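Local atomic coordinates of lactose Operon Repressor (PDB entry 1JYE), a protein that represses transcription of the lactose operon by binding its operator DNA, a block relieved when a small inducer sugar binds the repressor. Residues His163-Gly166 against Thr167-Gly170; Phe293-Leu296 against Gly297-Val301. The protein carries 1 engineered substitution. One frame throughout, in Å; residues are numbered along the deposited sequence.

Contact 1 (163-170) and contact 2 (293-301) are each the opening turns of a helix, and neither touches the other: their centres lie 20 Å apart and their nearest atoms about 11 Å. Both helices follow a strand of the same three-stranded mixed sheet, 158-161 before contact 1 and 288-290 before contact 2, with 316-324 between those strands. Both also use a threonine hydroxyl to bond the carbonyl one turn back. Contact 1 packs against helix 192-207, contact 2 against helix 74-89. A bound glycerol, probably from the crystallisation liquor, lies about 5 Å from the side chain of Phe293 in contact 2.

Contact 1: residues His163-Gly166 against Thr167-Gly170; sequences HEDG and TRLG
The carbonyl oxygen of His163 is gripped twice by Thr167, one turn further along helix 163-177. The backbone N of Thr167 donates to His163 O at 3.0 Å, and Thr167 OG1 donates to that oxygen at 2.8 Å, tilted 20° from the carbonyl plane. Chi1 of 56° sets OG1 between the backbone N and the carbonyl carbon of Thr167 and folds it back over the preceding turn. A threonine suits this buried position because its hydroxyl is satisfied within the helix, while the residue packs on Trp201 and Tyr204 of helix 192-207.

On another side of the same turn the contact is one of charge. Asp165 and Arg168 run side by side, and Asp165 OD2 meets Arg168 NH2 in a salt bridge of 3.5 Å, reaching the guanidinium at its edge and in its plane. The two flat groups are turned 74° apart, so this is a one-oxygen approach and not a paired, coplanar one. A water completes the link: it donates to Asp165 OD2 at 2.9 Å and accepts from Arg168 NE at 3.0 Å. The arginine chain bends at chi3, which lays one face of the guanidinium over Asp165 O. Arg168 NH1 has a second mate in Glu172.

Leu169 presses on the backbone, its CG only 3.1 Å from Asp165 O, to which Leu169 N also donates. These first turns follow directly on strand 158-161, with Ser162 OG accepting from Asp165 N, and lie against helix 192-207, where Glu164 OE2 meets Lys203 and Tyr204.

Two acidic residues so near the start of a helix probably interact favourably with its dipole, and Arg168, held by Asp165, the water and Glu172, is likely to have little freedom to turn.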
loop_
_atom_site.group_PDB
_atom_site.type_symbol
_atom_site.label_atom_id
_atom_site.label_comp_id
_atom_site.label_asym_id
_atom_site.label_seq_id
_atom_site.Cartn_x
_atom_site.Cartn_y
_atom_site.Cartn_z
ATOM N N HIS A 163 -0.405 -19.913 -9.399
ATOM C CA HIS A 163 0.969 -19.951 -8.914
ATOM C C HIS A 163 1.845 -20.781 -9.852
ATOM O O HIS A 163 3.033 -20.510 -9.999
ATOM C CB HIS A 163 1.008 -20.527 -7.496
ATOM C CG HIS A 163 0.197 -21.773 -7.330
ATOM N ND1 HIS A 163 0.715 -23.033 -7.539
ATOM C CD2 HIS A 163 -1.106 -21.949 -7.008
ATOM C CE1 HIS A 163 -0.235 -23.932 -7.353
ATOM N NE2 HIS A 163 -1.351 -23.300 -7.031
ATOM N N GLU A 164 1.259 -21.793 -10.486
ATOM C CA GLU A 164 2.015 -22.629 -11.420
ATOM C C GLU A 164 2.526 -21.771 -12.576
ATOM O O GLU A 164 3.682 -21.881 -12.988
ATOM C CB GLU A 164 1.128 -23.746 -11.982
ATOM C CG GLU A 164 0.668 -24.767 -10.952
ATOM C CD GLU A 164 1.757 -25.751 -10.568
ATOM O OE1 GLU A 164 1.532 -26.546 -9.634
ATOM O OE2 GLU A 164 2.833 -25.738 -11.202
ATOM N N ASP A 165 1.656 -20.910 -13.095
ATOM C CA ASP A 165 2.029 -20.054 -14.211
ATOM C C ASP A 165 2.999 -18.951 -13.799
ATOM O O ASP A 165 3.952 -18.668 -14.514
ATOM C CB ASP A 165 0.774 -19.447 -14.847
ATOM C CG ASP A 165 -0.046 -20.476 -15.610
ATOM O OD1 ASP A 165 -1.262 -20.266 -15.792
ATOM O OD2 ASP A 165 0.535 -21.491 -16.045
ATOM N N GLY A 166 2.757 -18.340 -12.642
ATOM C CA GLY A 166 3.631 -17.273 -12.183
ATOM C C GLY A 166 5.057 -17.720 -11.925
ATOM O O GLY A 166 6.005 -17.020 -12.278
ATOM N N THR A 167 5.220 -18.891 -11.314
ATOM C CA THR A 167 6.551 -19.397 -11.027
ATOM C C THR A 167 7.228 -19.911 -12.295
ATOM O O THR A 167 8.426 -19.720 -12.481
ATOM C CB THR A 167 6.502 -20.506 -9.944
ATOM O OG1 THR A 167 5.621 -21.560 -10.361
ATOM C CG2 THR A 167 5.998 -19.927 -8.624
ATOM N N ARG A 168 6.461 -20.548 -13.174
ATOM C CA ARG A 168 7.024 -21.052 -14.421
ATOM C C ARG A 168 7.519 -19.878 -15.266
ATOM O O ARG A 168 8.611 -19.922 -15.825
ATOM C CB ARG A 168 5.978 -21.841 -15.208
ATOM C CG ARG A 168 6.452 -22.283 -16.594
ATOM C CD ARG A 168 5.328 -22.970 -17.352
ATOM N NE ARG A 168 4.167 -22.095 -17.474
ATOM C CZ ARG A 168 4.099 -21.038 -18.277
ATOM N NH1 ARG A 168 5.125 -20.712 -19.052
ATOM N NH2 ARG A 168 3.008 -20.288 -18.283
ATOM N N LEU A 169 6.715 -18.823 -15.347
ATOM C CA LEU A 169 7.092 -17.650 -16.132
ATOM C C LEU A 169 8.416 -17.054 -15.671
ATOM O O LEU A 169 9.270 -16.723 -16.493
ATOM C CB LEU A 169 5.996 -16.580 -16.059
ATOM C CG LEU A 169 4.752 -16.810 -16.919
ATOM C CD1 LEU A 169 3.668 -15.812 -16.536
ATOM C CD2 LEU A 169 5.118 -16.676 -18.392
ATOM N N GLY A 170 8.582 -16.919 -14.358
ATOM C CA GLY A 170 9.809 -16.360 -13.819
ATOM C C GLY A 170 11.006 -17.244 -14.109
ATOM O O GLY A 170 12.047 -16.770 -14.559
HETATM O O HOH W 1 2.486 -23.616 -15.544
#

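Contact 2: residues Phe293-Leu296 against Gly297-Val301; sequences FRLL and GQTSV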
loop_
_atom_site.group_PDB
_atom_site.type_symbol
_atom_site.label_atom_id
_atom_site.label_comp_id
_atom_site.label_asym_id
_atom_site.label_seq_id
_atom_site.Cartn_x
_atom_site.Cartn_y
_atom_site.Cartn_z
ATOM N N PHE A 293 -4.807 -7.660 -8.776
ATOM C CA PHE A 293 -5.564 -7.620 -7.529
ATOM C C PHE A 293 -6.927 -6.961 -7.673
ATOM O O PHE A 293 -7.883 -7.348 -7.001
ATOM C CB PHE A 293 -4.760 -6.903 -6.440
ATOM C CG PHE A 293 -3.447 -7.560 -6.125
ATOM C CD1 PHE A 293 -3.403 -8.876 -5.674
ATOM C CD2 PHE A 293 -2.253 -6.867 -6.289
ATOM C CE1 PHE A 293 -2.187 -9.493 -5.392
ATOM C CE2 PHE A 293 -1.029 -7.478 -6.008
ATOM C CZ PHE A 293 -0.999 -8.792 -5.559
ATOM N N ARG A 294 -7.021 -5.963 -8.545
ATOM C CA ARG A 294 -8.290 -5.281 -8.751
ATOM C C ARG A 294 -9.298 -6.277 -9.314
ATOM O O ARG A 294 -10.449 -6.333 -8.877
ATOM C CB ARG A 294 -8.121 -4.118 -9.727
ATOM C CG ARG A 294 -9.352 -3.235 -9.844
ATOM C CD ARG A 294 -9.388 -2.510 -11.180
ATOM N NE ARG A 294 -10.267 -3.175 -12.143
ATOM C CZ ARG A 294 -10.092 -4.410 -12.608
ATOM N NH1 ARG A 294 -9.062 -5.141 -12.209
ATOM N NH2 ARG A 294 -10.959 -4.920 -13.471
ATOM N N LEU A 295 -8.859 -7.067 -10.290
ATOM C CA LEU A 295 -9.730 -8.061 -10.896
ATOM C C LEU A 295 -10.165 -9.087 -9.850
ATOM O O LEU A 295 -11.331 -9.472 -9.798
ATOM C CB LEU A 295 -9.013 -8.766 -12.049
ATOM C CG LEU A 295 -9.807 -9.870 -12.751
ATOM C CD1 LEU A 295 -11.064 -9.284 -13.374
ATOM C CD2 LEU A 295 -8.940 -10.530 -13.810
ATOM N N LEU A 296 -9.227 -9.524 -9.017
ATOM C CA LEU A 296 -9.542 -10.503 -7.978
ATOM C C LEU A 296 -10.596 -9.973 -7.006
ATOM O O LEU A 296 -11.584 -10.649 -6.721
ATOM C CB LEU A 296 -8.278 -10.881 -7.202
ATOM C CG LEU A 296 -8.483 -11.825 -6.015
ATOM C CD1 LEU A 296 -9.048 -13.158 -6.500
ATOM C CD2 LEU A 296 -7.156 -12.034 -5.300
ATOM N N GLY A 297 -10.379 -8.764 -6.496
ATOM C CA GLY A 297 -11.325 -8.181 -5.561
ATOM C C GLY A 297 -12.692 -7.989 -6.189
ATOM O O GLY A 297 -13.714 -8.336 -5.599
ATOM N N GLN A 298 -12.711 -7.431 -7.395
ATOM C CA GLN A 298 -13.961 -7.205 -8.108
ATOM C C GLN A 298 -14.700 -8.525 -8.315
ATOM O O GLN A 298 -15.885 -8.653 -7.997
ATOM C CB GLN A 298 -13.669 -6.569 -9.469
ATOM C CG GLN A 298 -14.894 -6.243 -10.301
ATOM C CD GLN A 298 -14.522 -5.819 -11.709
ATOM O OE1 GLN A 298 -14.205 -6.654 -12.558
ATOM N NE2 GLN A 298 -14.536 -4.515 -11.958
ATOM N N THR A 299 -13.988 -9.511 -8.843
ATOM C CA THR A 299 -14.585 -10.812 -9.111
ATOM C C THR A 299 -15.098 -11.500 -7.848
ATOM O O THR A 299 -16.137 -12.161 -7.881
ATOM C CB THR A 299 -13.579 -11.736 -9.836
ATOM O OG1 THR A 299 -13.088 -11.072 -11.011
ATOM C CG2 THR A 299 -14.255 -13.038 -10.260
ATOM N N SER A 300 -14.393 -11.333 -6.731
ATOM C CA SER A 300 -14.814 -11.972 -5.484
ATOM C C SER A 300 -16.190 -11.494 -5.029
ATOM O O SER A 300 -16.972 -12.268 -4.474
ATOM C CB SER A 300 -13.784 -11.735 -4.367
ATOM O OG SER A 300 -13.783 -10.389 -3.914
ATOM N N VAL A 301 -16.493 -10.222 -5.262
ATOM C CA VAL A 301 -17.789 -9.689 -4.861
ATOM C C VAL A 301 -18.882 -10.267 -5.749
ATOM O O VAL A 301 -19.910 -10.737 -5.253
ATOM C CB VAL A 301 -17.815 -8.146 -4.941
ATOM C CG1 VAL A 301 -19.214 -7.626 -4.616
ATOM C CG2 VAL A 301 -16.807 -7.567 -3.959
#
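Backbone hydrogen bonds give contact 2 its frame: Gly297 N donates to Phe293 O at 2.9 Å, nearly straight at 171°, and the same i to i+4 pattern joins Gln298 to Arg294 and Ser300 to Leu296.

Side-chain hydroxyls add to it. Leu295 O receives Thr299 N at 2.8 Å and Thr299 OG1 at 2.7 Å, the two donors arriving from opposite faces of the carbonyl plane and the hydroxyl standing well above it. With chi1 at -54°, OG1 lies beside the backbone N of Thr299, which brings it back to this oxygen. Ser300 OG turns back too, but to the carbonyl three residues earlier, donating to Gly297 O at 2.7 Å, so that a small polar side chain can be buried here with its hydroxyl satisfied. An alanine in place of Thr299 would remove the hydroxyl and probably leave Leu295 O held by the backbone N-H alone, with a gap beside Leu295 CD1.

Van der Waals packing follows the same spacing: Leu295 and Thr299 point the same way, Leu295 CD1 lying alongside the hydroxyl, 3.6 Å from Thr299 OG1. Leu296, a branched apolar residue suited to the interior, packs on Ile159, Phe161, Leu319 and Ile79.

The long polar chains are only neighbours. Arg294 and Gln298 run alongside each other with Arg294 NH2 3.8 Å from Gln298 OE1 and their planar groups 70° apart; the real partner of the guanidinium is Asp292, through NH1.

Asp292 OD2 also accepts from Leu295 N, tying down the first turn. The whole is the start of an amphipathic helix packed against strands 158-161 and 316-324, with helix 74-89 also touching its buried residues, as in the two-lobed periplasmic binding protein-like fold, and Phe293 at its head near the bound glycerol.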